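Local atomic coordinates of myosin-2 (Saccharomyces cerevisiae, PDB entry 6IXO), a protein that carries organelles and proteins along actin cables in budding yeast, gripping receptors on its cargo with its globular tail domain, the part described. Residues E110-V115 and D150-S155; D50-A55 and W104-R109; T84-V89 and S155-N160; H220-V225 and S382-R387. All coordinates share one frame; numbering follows the deposited sequence. Where two conformers were deposited one is given.

Contact 1: residues E110-V115 and D150-S155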
loop_
_atom_site.group_PDB
_atom_site.type_symbol
_atom_site.label_atom_id
_atom_site.label_comp_id
_atom_site.label_asym_id
_atom_site.label_seq_id
_atom_site.Cartn_x
_atom_site.Cartn_y
_atom_site.Cartn_z
ATOM N N GLU A 110 -4.517 -6.392 13.319
ATOM C CA GLU A 110 -5.345 -7.060 14.339
ATOM C C GLU A 110 -4.478 -7.369 15.583
ATOM O O GLU A 110 -4.920 -7.255 16.716
ATOM C CB GLU A 110 -5.944 -8.353 13.769
ATOM C CG GLU A 110 -6.835 -9.134 14.751
ATOM C CD GLU A 110 -8.239 -8.552 14.797
ATOM O OE1 GLU A 110 -8.495 -7.551 14.085
ATOM O OE2 GLU A 110 -9.076 -9.117 15.519
ATOM N N LEU A 111 -3.230 -7.759 15.353
ATOM C CA LEU A 111 -2.297 -8.070 16.438
ATOM C C LEU A 111 -1.986 -6.818 17.246
ATOM O O LEU A 111 -1.969 -6.827 18.477
ATOM C CB LEU A 111 -1.001 -8.640 15.878
ATOM C CG LEU A 111 -1.068 -10.079 15.372
ATOM C CD1 LEU A 111 0.200 -10.462 14.566
ATOM C CD2 LEU A 111 -1.288 -11.045 16.585
ATOM N N TYR A 112 -1.716 -5.729 16.542
ATOM C CA TYR A 112 -1.344 -4.502 17.221
ATOM C C TYR A 112 -2.520 -4.042 18.048
ATOM O O TYR A 112 -2.388 -3.661 19.212
ATOM C CB TYR A 112 -0.898 -3.429 16.195
ATOM C CG TYR A 112 -0.645 -2.081 16.849
ATOM C CD1 TYR A 112 0.507 -1.861 17.610
ATOM C CD2 TYR A 112 -1.569 -1.047 16.744
ATOM C CE1 TYR A 112 0.726 -0.639 18.256
ATOM C CE2 TYR A 112 -1.344 0.195 17.355
ATOM C CZ TYR A 112 -0.199 0.389 18.123
ATOM O OH TYR A 112 0.035 1.618 18.722
ATOM N N SER A 113 -3.706 -4.150 17.463
ATOM C CA SER A 113 -4.905 -3.718 18.146
ATOM C C SER A 113 -5.141 -4.563 19.401
ATOM O O SER A 113 -5.602 -4.068 20.429
ATOM C CB SER A 113 -6.117 -3.790 17.198
ATOM O OG SER A 113 -5.867 -2.972 16.023
ATOM N N PHE A 114 -4.828 -5.845 19.307
ATOM C CA PHE A 114 -4.955 -6.680 20.491
ATOM C C PHE A 114 -4.006 -6.226 21.603
ATOM O O PHE A 114 -4.373 -6.199 22.764
ATOM C CB PHE A 114 -4.677 -8.150 20.186
ATOM C CG PHE A 114 -4.610 -8.971 21.449
ATOM C CD1 PHE A 114 -5.753 -9.194 22.171
ATOM C CD2 PHE A 114 -3.394 -9.405 21.956
ATOM C CE1 PHE A 114 -5.716 -9.896 23.395
ATOM C CE2 PHE A 114 -3.350 -10.114 23.183
ATOM C CZ PHE A 114 -4.510 -10.344 23.882
ATOM N N VAL A 115 -2.757 -5.936 21.241
ATOM C CA VAL A 115 -1.758 -5.613 22.251
ATOM C C VAL A 115 -2.136 -4.301 22.922
ATOM O O VAL A 115 -2.028 -4.164 24.138
ATOM C CB VAL A 115 -0.341 -5.557 21.633
ATOM C CG1 VAL A 115 0.688 -5.081 22.642
ATOM C CG2 VAL A 115 0.026 -6.955 21.127
ATOM N N ASP A 150 6.994 -3.013 19.339
ATOM C CA ASP A 150 7.439 -3.971 18.303
ATOM C C ASP A 150 6.378 -4.181 17.212
ATOM O O ASP A 150 6.705 -4.242 16.018
ATOM C CB ASP A 150 7.803 -5.324 18.946
ATOM C CG ASP A 150 9.103 -5.263 19.794
ATOM O OD1 ASP A 150 9.866 -4.292 19.660
ATOM O OD2 ASP A 150 9.333 -6.182 20.603
ATOM N N PHE A 151 5.102 -4.284 17.578
ATOM C CA PHE A 151 4.070 -4.414 16.533
ATOM C C PHE A 151 3.838 -3.113 15.761
ATOM O O PHE A 151 3.546 -3.141 14.578
ATOM C CB PHE A 151 2.745 -4.927 17.137
ATOM C CG PHE A 151 2.719 -6.425 17.267
ATOM C CD1 PHE A 151 3.017 -7.220 16.191
ATOM C CD2 PHE A 151 2.434 -7.035 18.465
ATOM C CE1 PHE A 151 3.041 -8.593 16.288
ATOM C CE2 PHE A 151 2.441 -8.422 18.562
ATOM C CZ PHE A 151 2.773 -9.188 17.465
ATOM N N GLU A 152 3.980 -1.980 16.427
ATOM C CA GLU A 152 3.944 -0.716 15.725
ATOM C C GLU A 152 5.053 -0.655 14.671
ATOM O O GLU A 152 4.810 -0.299 13.497
ATOM C CB GLU A 152 4.082 0.414 16.739
ATOM C CG GLU A 152 4.154 1.810 16.135
ATOM C CD GLU A 152 4.332 2.884 17.218
ATOM O OE1 GLU A 152 3.322 3.474 17.648
ATOM O OE2 GLU A 152 5.482 3.128 17.644
ATOM N N ALA A 153 6.263 -1.046 15.071
ATOM C CA ALA A 153 7.390 -1.104 14.137
ATOM C C ALA A 153 7.123 -2.114 13.021
ATOM O O ALA A 153 7.381 -1.821 11.826
ATOM C CB ALA A 153 8.718 -1.443 14.885
ATOM N N LEU A 154 6.594 -3.287 13.372
ATOM C CA LEU A 154 6.281 -4.296 12.343
ATOM C C LEU A 154 5.299 -3.738 11.282
ATOM O O LEU A 154 5.504 -3.893 10.070
ATOM C CB LEU A 154 5.680 -5.558 12.959
ATOM C CG LEU A 154 5.299 -6.693 11.983
ATOM C CD1 LEU A 154 6.537 -7.188 11.191
ATOM C CD2 LEU A 154 4.689 -7.891 12.762
ATOM N N SER A 155 4.229 -3.120 11.755
ATOM C CA SER A 155 3.218 -2.537 10.863
ATOM C C SER A 155 3.892 -1.531 9.900
ATOM O O SER A 155 3.673 -1.577 8.679
ATOM C CB SER A 155 2.132 -1.851 11.695
ATOM O OG SER A 155 1.069 -1.346 10.881
HETATM O O HOH W 1 0.726 3.375 16.177
#

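Contact 2: residues D50-A55 and W104-R109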
loop_
_atom_site.group_PDB
_atom_site.type_symbol
_atom_site.label_atom_id
_atom_site.label_comp_id
_atom_site.label_asym_id
_atom_site.label_seq_id
_atom_site.Cartn_x
_atom_site.Cartn_y
_atom_site.Cartn_z
ATOM N N ASP A 50 -12.168 -14.961 8.474
ATOM C CA ASP A 50 -11.512 -15.569 7.305
ATOM C C ASP A 50 -10.269 -14.787 6.872
ATOM O O ASP A 50 -9.373 -15.321 6.218
ATOM C CB ASP A 50 -12.481 -15.654 6.118
ATOM C CG ASP A 50 -13.684 -16.553 6.390
ATOM O OD1 ASP A 50 -13.552 -17.511 7.188
ATOM O OD2 ASP A 50 -14.757 -16.294 5.792
ATOM N N VAL A 51 -10.230 -13.513 7.237
ATOM C CA VAL A 51 -9.150 -12.638 6.857
ATOM C C VAL A 51 -8.057 -12.638 7.924
ATOM O O VAL A 51 -6.881 -12.749 7.618
ATOM C CB VAL A 51 -9.643 -11.194 6.628
ATOM C CG1 VAL A 51 -8.467 -10.284 6.298
ATOM C CG2 VAL A 51 -10.684 -11.171 5.495
ATOM N N VAL A 52 -8.444 -12.524 9.189
ATOM C CA VAL A 52 -7.408 -12.396 10.199
ATOM C C VAL A 52 -7.252 -13.689 11.015
ATOM O O VAL A 52 -6.969 -13.624 12.202
ATOM C CB VAL A 52 -7.690 -11.167 11.119
ATOM C CG1 VAL A 52 -7.546 -9.826 10.263
ATOM C CG2 VAL A 52 -9.058 -11.259 11.788
ATOM N N TYR A 53 -7.403 -14.856 10.378
ATOM C CA TYR A 53 -7.339 -16.108 11.154
ATOM C C TYR A 53 -5.934 -16.310 11.790
ATOM O O TYR A 53 -5.850 -16.812 12.932
ATOM C CB TYR A 53 -7.767 -17.334 10.299
ATOM C CG TYR A 53 -6.781 -17.724 9.224
ATOM C CD1 TYR A 53 -5.717 -18.585 9.511
ATOM C CD2 TYR A 53 -6.897 -17.224 7.908
ATOM C CE1 TYR A 53 -4.796 -18.932 8.543
ATOM C CE2 TYR A 53 -5.976 -17.579 6.928
ATOM C CZ TYR A 53 -4.923 -18.426 7.248
ATOM O OH TYR A 53 -3.976 -18.781 6.287
ATOM N N PRO A 54 -4.835 -15.886 11.131
ATOM C CA PRO A 54 -3.551 -16.056 11.823
ATOM C C PRO A 54 -3.439 -15.184 13.051
ATOM O O PRO A 54 -3.027 -15.693 14.100
ATOM C CB PRO A 54 -2.509 -15.623 10.767
ATOM C CG PRO A 54 -3.203 -15.845 9.480
ATOM C CD PRO A 54 -4.595 -15.379 9.739
ATOM N N ALA A 55 -3.814 -13.914 12.942
ATOM C CA ALA A 55 -3.766 -13.061 14.127
ATOM C C ALA A 55 -4.623 -13.619 15.280
ATOM O O ALA A 55 -4.170 -13.601 16.417
ATOM C CB ALA A 55 -4.228 -11.659 13.807
ATOM N N TRP A 104 -1.589 -9.439 5.067
ATOM C CA TRP A 104 -0.678 -9.298 6.204
ATOM C C TRP A 104 -0.857 -7.960 6.912
ATOM O O TRP A 104 -0.732 -7.893 8.126
ATOM C CB TRP A 104 0.788 -9.515 5.771
ATOM C CG TRP A 104 1.040 -10.970 5.661
ATOM C CD1 TRP A 104 1.252 -11.691 4.537
ATOM C CD2 TRP A 104 0.982 -11.910 6.742
ATOM N NE1 TRP A 104 1.368 -13.017 4.836
ATOM C CE2 TRP A 104 1.192 -13.187 6.188
ATOM C CE3 TRP A 104 0.775 -11.791 8.118
ATOM C CZ2 TRP A 104 1.212 -14.338 6.963
ATOM C CZ3 TRP A 104 0.765 -12.958 8.895
ATOM C CH2 TRP A 104 0.993 -14.202 8.312
ATOM N N LEU A 105 -1.163 -6.894 6.173
ATOM C CA LEU A 105 -1.497 -5.633 6.836
ATOM C C LEU A 105 -2.689 -5.809 7.777
ATOM O O LEU A 105 -2.703 -5.267 8.895
ATOM C CB LEU A 105 -1.806 -4.535 5.782
ATOM C CG LEU A 105 -0.555 -4.034 4.995
ATOM C CD1 LEU A 105 -0.994 -3.074 3.836
ATOM C CD2 LEU A 105 0.434 -3.335 5.923
ATOM N N ALA A 106 -3.716 -6.525 7.308
ATOM C CA ALA A 106 -4.915 -6.733 8.135
ATOM C C ALA A 106 -4.524 -7.485 9.424
ATOM O O ALA A 106 -4.968 -7.145 10.543
ATOM C CB ALA A 106 -5.946 -7.517 7.386
ATOM N N ASN A 107 -3.692 -8.506 9.256
ATOM C CA ASN A 107 -3.361 -9.374 10.393
ATOM C C ASN A 107 -2.480 -8.682 11.418
ATOM O O ASN A 107 -2.669 -8.821 12.639
ATOM C CB ASN A 107 -2.714 -10.667 9.894
ATOM C CG ASN A 107 -3.752 -11.692 9.563
ATOM O OD1 ASN A 107 -4.270 -12.411 10.463
ATOM N ND2 ASN A 107 -4.175 -11.708 8.296
ATOM N N VAL A 108 -1.521 -7.911 10.934
ATOM C CA VAL A 108 -0.642 -7.178 11.853
ATOM C C VAL A 108 -1.446 -6.071 12.532
ATOM O O VAL A 108 -1.263 -5.793 13.732
ATOM C CB VAL A 108 0.601 -6.624 11.122
ATOM C CG1 VAL A 108 1.368 -5.662 12.015
ATOM C CG2 VAL A 108 1.507 -7.795 10.690
ATOM N N ARG A 109 -2.392 -5.468 11.803
ATOM C CA ARG A 109 -3.260 -4.488 12.469
ATOM C C ARG A 109 -4.079 -5.163 13.571
ATOM O O ARG A 109 -4.347 -4.566 14.634
ATOM C CB ARG A 109 -4.216 -3.803 11.476
ATOM C CG ARG A 109 -5.055 -2.710 12.128
ATOM C CD ARG A 109 -4.152 -1.599 12.684
ATOM N NE ARG A 109 -4.928 -0.429 13.135
ATOM C CZ ARG A 109 -4.378 0.642 13.721
ATOM N NH1 ARG A 109 -3.045 0.680 13.954
ATOM N NH2 ARG A 109 -5.164 1.654 14.106
#

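Contact 3: residues T84-V89 and S155-N160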
loop_
_atom_site.group_PDB
_atom_site.type_symbol
_atom_site.label_atom_id
_atom_site.label_comp_id
_atom_site.label_asym_id
_atom_site.label_seq_id
_atom_site.Cartn_x
_atom_site.Cartn_y
_atom_site.Cartn_z
ATOM N N THR A 84 9.211 -13.686 11.451
ATOM C CA THR A 84 8.651 -14.486 10.370
ATOM C C THR A 84 7.699 -13.656 9.526
ATOM O O THR A 84 7.728 -13.711 8.284
ATOM C CB THR A 84 7.938 -15.762 10.915
ATOM O OG1 THR A 84 8.908 -16.585 11.582
ATOM C CG2 THR A 84 7.297 -16.557 9.767
ATOM N N ILE A 85 6.857 -12.868 10.170
ATOM C CA ILE A 85 5.898 -12.093 9.376
ATOM C C ILE A 85 6.662 -11.112 8.492
ATOM O O ILE A 85 6.381 -10.994 7.304
ATOM C CB ILE A 85 4.902 -11.311 10.262
ATOM C CG1 ILE A 85 3.906 -12.313 10.922
ATOM C CG2 ILE A 85 4.179 -10.257 9.423
ATOM C CD1 ILE A 85 2.924 -11.662 11.951
ATOM N N GLN A 86 7.632 -10.426 9.073
ATOM C CA GLN A 86 8.354 -9.429 8.271
ATOM C C GLN A 86 9.043 -10.137 7.106
ATOM O O GLN A 86 9.012 -9.668 5.963
ATOM C CB GLN A 86 9.384 -8.681 9.118
ATOM C CG GLN A 86 10.171 -7.638 8.268
ATOM C CD GLN A 86 10.801 -6.515 9.082
ATOM O OE1 GLN A 86 10.218 -5.998 10.052
ATOM N NE2 GLN A 86 11.978 -6.110 8.674
ATOM N N LYS A 87 9.664 -11.275 7.405
ATOM C CA LYS A 87 10.317 -12.071 6.371
ATOM C C LYS A 87 9.332 -12.497 5.291
ATOM O O LYS A 87 9.637 -12.443 4.094
ATOM C CB LYS A 87 10.995 -13.302 6.972
ATOM C CG LYS A 87 11.671 -14.179 5.913
ATOM C CD LYS A 87 12.561 -15.264 6.523
ATOM C CE LYS A 87 13.385 -15.980 5.456
ATOM N NZ LYS A 87 14.210 -17.089 6.007
ATOM N N VAL A 88 8.143 -12.921 5.695
ATOM C CA VAL A 88 7.146 -13.310 4.708
ATOM C C VAL A 88 6.793 -12.137 3.796
ATOM O O VAL A 88 6.668 -12.293 2.583
ATOM C CB VAL A 88 5.853 -13.864 5.387
ATOM C CG1 VAL A 88 4.739 -13.991 4.372
ATOM C CG2 VAL A 88 6.165 -15.267 5.997
ATOM N N VAL A 89 6.664 -10.941 4.361
ATOM C CA VAL A 89 6.250 -9.833 3.499
ATOM C C VAL A 89 7.428 -9.446 2.556
ATOM O O VAL A 89 7.222 -9.066 1.416
ATOM C CB VAL A 89 5.814 -8.656 4.333
ATOM C CG1 VAL A 89 5.598 -7.417 3.449
ATOM C CG2 VAL A 89 4.463 -9.024 5.137
ATOM N N SER A 155 4.229 -3.120 11.755
ATOM C CA SER A 155 3.218 -2.537 10.863
ATOM C C SER A 155 3.892 -1.531 9.900
ATOM O O SER A 155 3.673 -1.577 8.679
ATOM C CB SER A 155 2.132 -1.851 11.695
ATOM O OG SER A 155 1.069 -1.346 10.881
ATOM N N TYR A 156 4.702 -0.641 10.458
ATOM C CA TYR A 156 5.449 0.360 9.676
ATOM C C TYR A 156 6.327 -0.294 8.625
ATOM O O TYR A 156 6.329 0.101 7.427
ATOM C CB TYR A 156 6.305 1.200 10.616
ATOM C CG TYR A 156 7.077 2.320 9.928
ATOM C CD1 TYR A 156 6.493 3.574 9.754
ATOM C CD2 TYR A 156 8.381 2.126 9.478
ATOM C CE1 TYR A 156 7.183 4.615 9.137
ATOM C CE2 TYR A 156 9.100 3.185 8.838
ATOM C CZ TYR A 156 8.479 4.410 8.681
ATOM O OH TYR A 156 9.139 5.461 8.090
ATOM N N ASN A 157 7.089 -1.286 9.075
ATOM C CA ASN A 157 8.017 -2.017 8.226
ATOM C C ASN A 157 7.302 -2.706 7.104
ATOM O O ASN A 157 7.685 -2.537 5.941
ATOM C CB ASN A 157 8.837 -3.051 9.054
ATOM C CG ASN A 157 9.824 -2.379 9.939
ATOM O OD1 ASN A 157 9.994 -1.151 9.838
ATOM N ND2 ASN A 157 10.492 -3.142 10.819
ATOM N N ILE A 158 6.261 -3.474 7.402
ATOM C CA ILE A 158 5.665 -4.242 6.302
ATOM C C ILE A 158 4.857 -3.292 5.387
ATOM O O ILE A 158 4.738 -3.545 4.191
ATOM C CB ILE A 158 4.778 -5.442 6.779
ATOM C CG1 ILE A 158 3.574 -5.011 7.625
ATOM C CG2 ILE A 158 5.643 -6.483 7.466
ATOM C CD1 ILE A 158 2.457 -6.066 7.555
ATOM N N TYR A 159 4.370 -2.186 5.925
ATOM C CA TYR A 159 3.657 -1.214 5.067
ATOM C C TYR A 159 4.666 -0.650 4.027
ATOM O O TYR A 159 4.369 -0.559 2.813
ATOM C CB TYR A 159 3.068 -0.080 5.895
ATOM C CG TYR A 159 2.355 0.932 4.990
ATOM C CD1 TYR A 159 1.071 0.677 4.553
ATOM C CD2 TYR A 159 2.971 2.111 4.596
ATOM C CE1 TYR A 159 0.377 1.582 3.703
ATOM C CE2 TYR A 159 2.311 3.046 3.733
ATOM C CZ TYR A 159 1.034 2.763 3.294
ATOM O OH TYR A 159 0.337 3.662 2.509
ATOM N N ASN A 160 5.860 -0.307 4.512
ATOM C CA ASN A 160 6.880 0.273 3.618
ATOM C C ASN A 160 7.499 -0.723 2.671
ATOM O O ASN A 160 7.819 -0.402 1.528
ATOM C CB ASN A 160 7.941 0.947 4.455
ATOM C CG ASN A 160 7.563 2.350 4.769
ATOM O OD1 ASN A 160 7.678 3.217 3.912
ATOM N ND2 ASN A 160 7.032 2.590 5.969
#

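Contact 4: residues H220-V225 and S382-R387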
loop_
_atom_site.group_PDB
_atom_site.type_symbol
_atom_site.label_atom_id
_atom_site.label_comp_id
_atom_site.label_asym_id
_atom_site.label_seq_id
_atom_site.Cartn_x
_atom_site.Cartn_y
_atom_site.Cartn_z
ATOM N N HIS A 220 -11.754 -5.843 4.647
ATOM C CA HIS A 220 -12.209 -4.931 5.691
ATOM C C HIS A 220 -11.113 -3.975 6.143
ATOM O O HIS A 220 -10.951 -3.721 7.317
ATOM C CB HIS A 220 -12.745 -5.740 6.897
ATOM C CG HIS A 220 -13.712 -6.811 6.501
ATOM N ND1 HIS A 220 -14.982 -6.528 6.044
ATOM C CD2 HIS A 220 -13.588 -8.158 6.464
ATOM C CE1 HIS A 220 -15.605 -7.657 5.764
ATOM N NE2 HIS A 220 -14.784 -8.661 6.009
ATOM N N ILE A 221 -10.359 -3.438 5.204
ATOM C CA ILE A 221 -9.301 -2.498 5.549
ATOM C C ILE A 221 -9.879 -1.110 5.656
ATOM O O ILE A 221 -10.675 -0.704 4.812
ATOM C CB ILE A 221 -8.175 -2.468 4.490
ATOM C CG1 ILE A 221 -7.528 -3.838 4.371
ATOM C CG2 ILE A 221 -7.117 -1.428 4.875
ATOM C CD1 ILE A 221 -6.910 -4.300 5.669
ATOM N N GLU A 222 -9.445 -0.372 6.665
ATOM C CA GLU A 222 -9.913 0.995 6.897
ATOM C C GLU A 222 -9.667 1.922 5.656
ATOM O O GLU A 222 -8.578 1.929 5.086
ATOM C CB GLU A 222 -9.226 1.514 8.176
ATOM C CG GLU A 222 -9.691 0.804 9.535
ATOM C CD GLU A 222 -8.905 -0.494 9.951
ATOM O OE1 GLU A 222 -8.961 -0.871 11.170
ATOM O OE2 GLU A 222 -8.259 -1.163 9.095
ATOM N N ASN A 223 -10.694 2.675 5.238
ATOM C CA ASN A 223 -10.620 3.479 4.014
ATOM C C ASN A 223 -9.464 4.487 3.983
ATOM O O ASN A 223 -8.950 4.810 2.905
ATOM C CB ASN A 223 -11.947 4.223 3.778
ATOM C CG ASN A 223 -12.991 3.362 3.067
ATOM O OD1 ASN A 223 -12.674 2.304 2.508
ATOM N ND2 ASN A 223 -14.248 3.819 3.080
ATOM N N GLU A 224 -9.057 5.001 5.138
ATOM C CA GLU A 224 -7.891 5.904 5.182
ATOM C C GLU A 224 -6.639 5.253 4.617
ATOM O O GLU A 224 -5.779 5.909 4.041
ATOM C CB GLU A 224 -7.597 6.333 6.623
ATOM C CG GLU A 224 -8.642 7.232 7.208
ATOM C CD GLU A 224 -9.777 6.483 7.923
ATOM O OE1 GLU A 224 -9.902 5.235 7.814
ATOM O OE2 GLU A 224 -10.551 7.172 8.607
ATOM N N VAL A 225 -6.525 3.954 4.810
ATOM C CA VAL A 225 -5.336 3.261 4.375
ATOM C C VAL A 225 -5.353 3.114 2.851
ATOM O O VAL A 225 -4.331 3.283 2.154
ATOM C CB VAL A 225 -5.251 1.881 5.036
ATOM C CG1 VAL A 225 -4.150 1.059 4.387
ATOM C CG2 VAL A 225 -5.021 2.020 6.581
ATOM N N SER A 382 -1.180 3.934 11.602
ATOM C CA SER A 382 -0.727 4.487 12.879
ATOM C C SER A 382 -1.509 5.778 13.199
ATOM O O SER A 382 -1.420 6.316 14.322
ATOM C CB SER A 382 0.780 4.767 12.849
ATOM O OG SER A 382 1.037 5.963 12.109
ATOM N N LEU A 383 -2.260 6.268 12.209
ATOM C CA LEU A 383 -2.955 7.540 12.339
ATOM C C LEU A 383 -4.409 7.353 12.755
ATOM O O LEU A 383 -5.125 8.324 12.966
ATOM C CB LEU A 383 -2.923 8.330 11.017
ATOM C CG LEU A 383 -1.532 8.606 10.455
ATOM C CD1 LEU A 383 -1.711 9.360 9.115
ATOM C CD2 LEU A 383 -0.689 9.402 11.407
ATOM N N ILE A 384 -4.864 6.111 12.820
ATOM C CA ILE A 384 -6.263 5.897 13.147
ATOM C C ILE A 384 -6.405 5.001 14.387
ATOM O O ILE A 384 -5.495 4.226 14.745
ATOM C CB ILE A 384 -7.030 5.287 11.972
ATOM C CG1 ILE A 384 -6.577 3.861 11.734
ATOM C CG2 ILE A 384 -6.797 6.099 10.661
ATOM C CD1 ILE A 384 -7.223 3.267 10.510
ATOM N N LYS A 385 -7.559 5.136 15.024
ATOM C CA LYS A 385 -7.868 4.458 16.280
ATOM C C LYS A 385 -7.817 2.979 16.039
ATOM O O LYS A 385 -8.224 2.515 14.975
ATOM C CB LYS A 385 -9.245 4.875 16.782
ATOM N N THR A 386 -7.304 2.224 17.000
ATOM C CA THR A 386 -7.193 0.784 16.808
ATOM C C THR A 386 -8.525 0.078 16.911
ATOM O O THR A 386 -9.521 0.631 17.409
ATOM C CB THR A 386 -6.208 0.139 17.811
ATOM O OG1 THR A 386 -6.625 0.398 19.162
ATOM C CG2 THR A 386 -4.839 0.712 17.611
ATOM N N ARG A 387 -8.516 -1.157 16.423
ATOM C CA ARG A 387 -9.684 -2.026 16.444
ATOM C C ARG A 387 -10.113 -2.335 17.902
ATOM O O ARG A 387 -9.383 -2.991 18.655
ATOM C CB ARG A 387 -9.371 -3.308 15.641
ATOM C CG ARG A 387 -8.816 -3.012 14.204
ATOM C CD ARG A 387 -8.505 -4.299 13.369
ATOM N NE ARG A 387 -8.416 -3.960 11.936
ATOM C CZ ARG A 387 -7.964 -4.750 10.954
ATOM N NH1 ARG A 387 -7.506 -5.977 11.203
ATOM N NH2 ARG A 387 -7.951 -4.289 9.695
HETATM O O HOH W 2 -8.861 -6.254 8.197
HETATM O O HOH W 3 -7.392 0.085 12.954
#

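Contact 1: residues E110-V115 and D150-S155
Phe151 reaches from helix 134-180 into the side of helix 97-124, and three residues of that helix receive it. Its CG lies anti to the carbonyl carbon (chi1 -84°), which starts the ring off beside its own backbone N. Leu111 covers one ring face in a CH-pi contact, CB standing 4.1 Å from the centroid of the Phe151 ring and nearly over its centre. The leucine also lays CD1 against Phe151 CE1 at 3.8 Å. At the other end of the segment 110-115, Val115 CG2 touches Phe151 CD2 at 3.6 Å, the two side chains crossing at about a right angle. Phe151 CB meets the edge of the Tyr112 ring, in its plane. Leu82 of helix 71-90 also packs on Phe151. An alanine at Phe151 would probably leave Leu111 and Val115 facing a gap, with the contact to Tyr112 surviving through CB. Next comes Glu152, whose side chain runs beside that of Tyr112 in the same direction, CB 3.8 Å from Tyr112 CE1. Their polar ends share a water, 3.0 Å from Glu152 OE1 and 3.2 Å from Tyr112 OH. The segments run antiparallel, their axes 159° apart. The chemistry is therefore graded within this helical cargo-binding domain: buried apolar packing around the Phe151 ring, with a water between Tyr112 and Glu152 at the more exposed side and no direct hydrogen bond between these two segments.

Contact 2: residues D50-A55 and W104-R109
Asn107 of helix 97-124 inserts as a knob into a hole lined by Val51, Tyr53, Pro54 and Ala55, at the turn where the short helix 48-51 gives way to helix 53-67 in this all-helical tail domain. Two hydrogen bonds cross the contact to its amide, one through each polar atom. ND2 donates to Val51 O at 3.0 Å, coming in 23° from the carbonyl plane, and OD1 accepts from Ala55 N at 2.9 Å with an N-H...O angle of 161°. The side chain thus takes up a backbone N-H in the first turn of helix 53-67 and a carbonyl just ahead of it, both buried. A third bond runs from ND2 to Phe103 O, one turn back on its own helix. Replacing Asn107 with a leucine would probably leave Val51 O and Ala55 N without these partners in a buried setting. Apolar packing goes on beside the amide. Ala106 CB rests on Val51 CG1 at 3.9 Å and on Val52 CG1 at 4.0 Å, so both valine methyls meet the same carbon. Val52, the N-cap residue of helix 53-67, also brings CG1 near Ala106 O. Pro54, its side chain crossing that of Asn107 at about a right angle, presses CD close to Asn107 OD1, at 3.1 Å.

Contact 3: residues T84-V89 and S155-N160
Gln86 extends CG anti to its backbone N (chi1 179°) and continues outstretched, whereas Asn157 holds CG anti to the carbonyl carbon; the two chains cross obliquely and their amides meet. Asn157 ND2 donates to Gln86 OE1 at 3.0 Å. The amide planes stand 90° apart, and the donor approaches tilted 27° from the plane of the glutamine carbonyl. The same oxygen lies 3.4 Å from Asn157 CB, so the glutamine end rests against the asparagine stem as well as its tip. Deeper in, Ile158 turns CG2 to the neighbouring helix. This methyl meets Val89 CG2 at 3.6 Å, with Val89 CB at 3.8 Å from Ile158 CG2, and the side chains cross at about a right angle. It also lies 4.1 Å from Gln86 CA, while Ile85 touches it more loosely. The segments run nearly parallel, with axes 9.7 Å from each other, and helix 97-124 lies against both: Val108 touches Ile85 and Ile158. Helices 71-90 and 134-180 are thus joined within the tail domain by a buried branched-chain contact and, toward the partly exposed side, one amide-to-amide bond. The contact therefore depends mainly on buried branched side chains, and its single polar link is between uncharged amides, so no charge pairing is involved between the segments.

Contact 4: residues H220-V225 and S382-R387
Arg387 and Glu222 form a bidentate salt bridge that ties the long loop before helix 403-415 to the N-cap residue of helix 223-247. The arginine chain is extended from CG to NE, with chi2 at -179°, and presents its guanidinium side-on. NE donates to Glu222 OE1 at 3.2 Å, and NH2 to Glu222 OE2 at the same length. Glu222 turns CD aside at chi2 (88°), and both of its oxygens are met on the syn side; carboxylate and guanidinium planes lie only 13° apart, nearly parallel, the nitrogens standing slightly out of the carboxylate plane. Behind the carboxylate, Ile384 CD1 packs on Glu222 CB at 3.5 Å and also touches CG. Ile384 has CG1 between the backbone N and the carbonyl carbon, while its CG2 rests against the bent chain of Glu224, 4.1 Å from Glu224 CD. Just ahead, His220, with positive phi, is the C-prime residue of a Schellman motif ending helix 202-218, and its NE2 hydrogen-bonds to Leu46 O. Arg387 NH1 faces helix 97-124, with weak links to Ala106 O and Glu110. A water donates to Glu222 OE1 at 2.6 Å and to Lys385 O at 3.3 Å.

How the contacts relate
Helix 97-124 carries segments of two contacts and is touched by a third: contact 2 and contact 1 use its successive segments 104-109 and 110-115, their centres about 11 Å apart. Contacts 1 and 3 both use helix 134-180 and share Ser155; those centres are also about 11 Å apart. Along the chain contacts 2 and 3 alternate their segments, contact 1 lies within the span of contact 3, ending on the shared Ser155, and contact 4 follows them all. Its loop returns to helix 97-124, where Thr386 packs on Tyr112, although contacts 3 and 4 do not touch. Early helices, helix 134-180 and a late loop thus pack together in the cargo-binding domain.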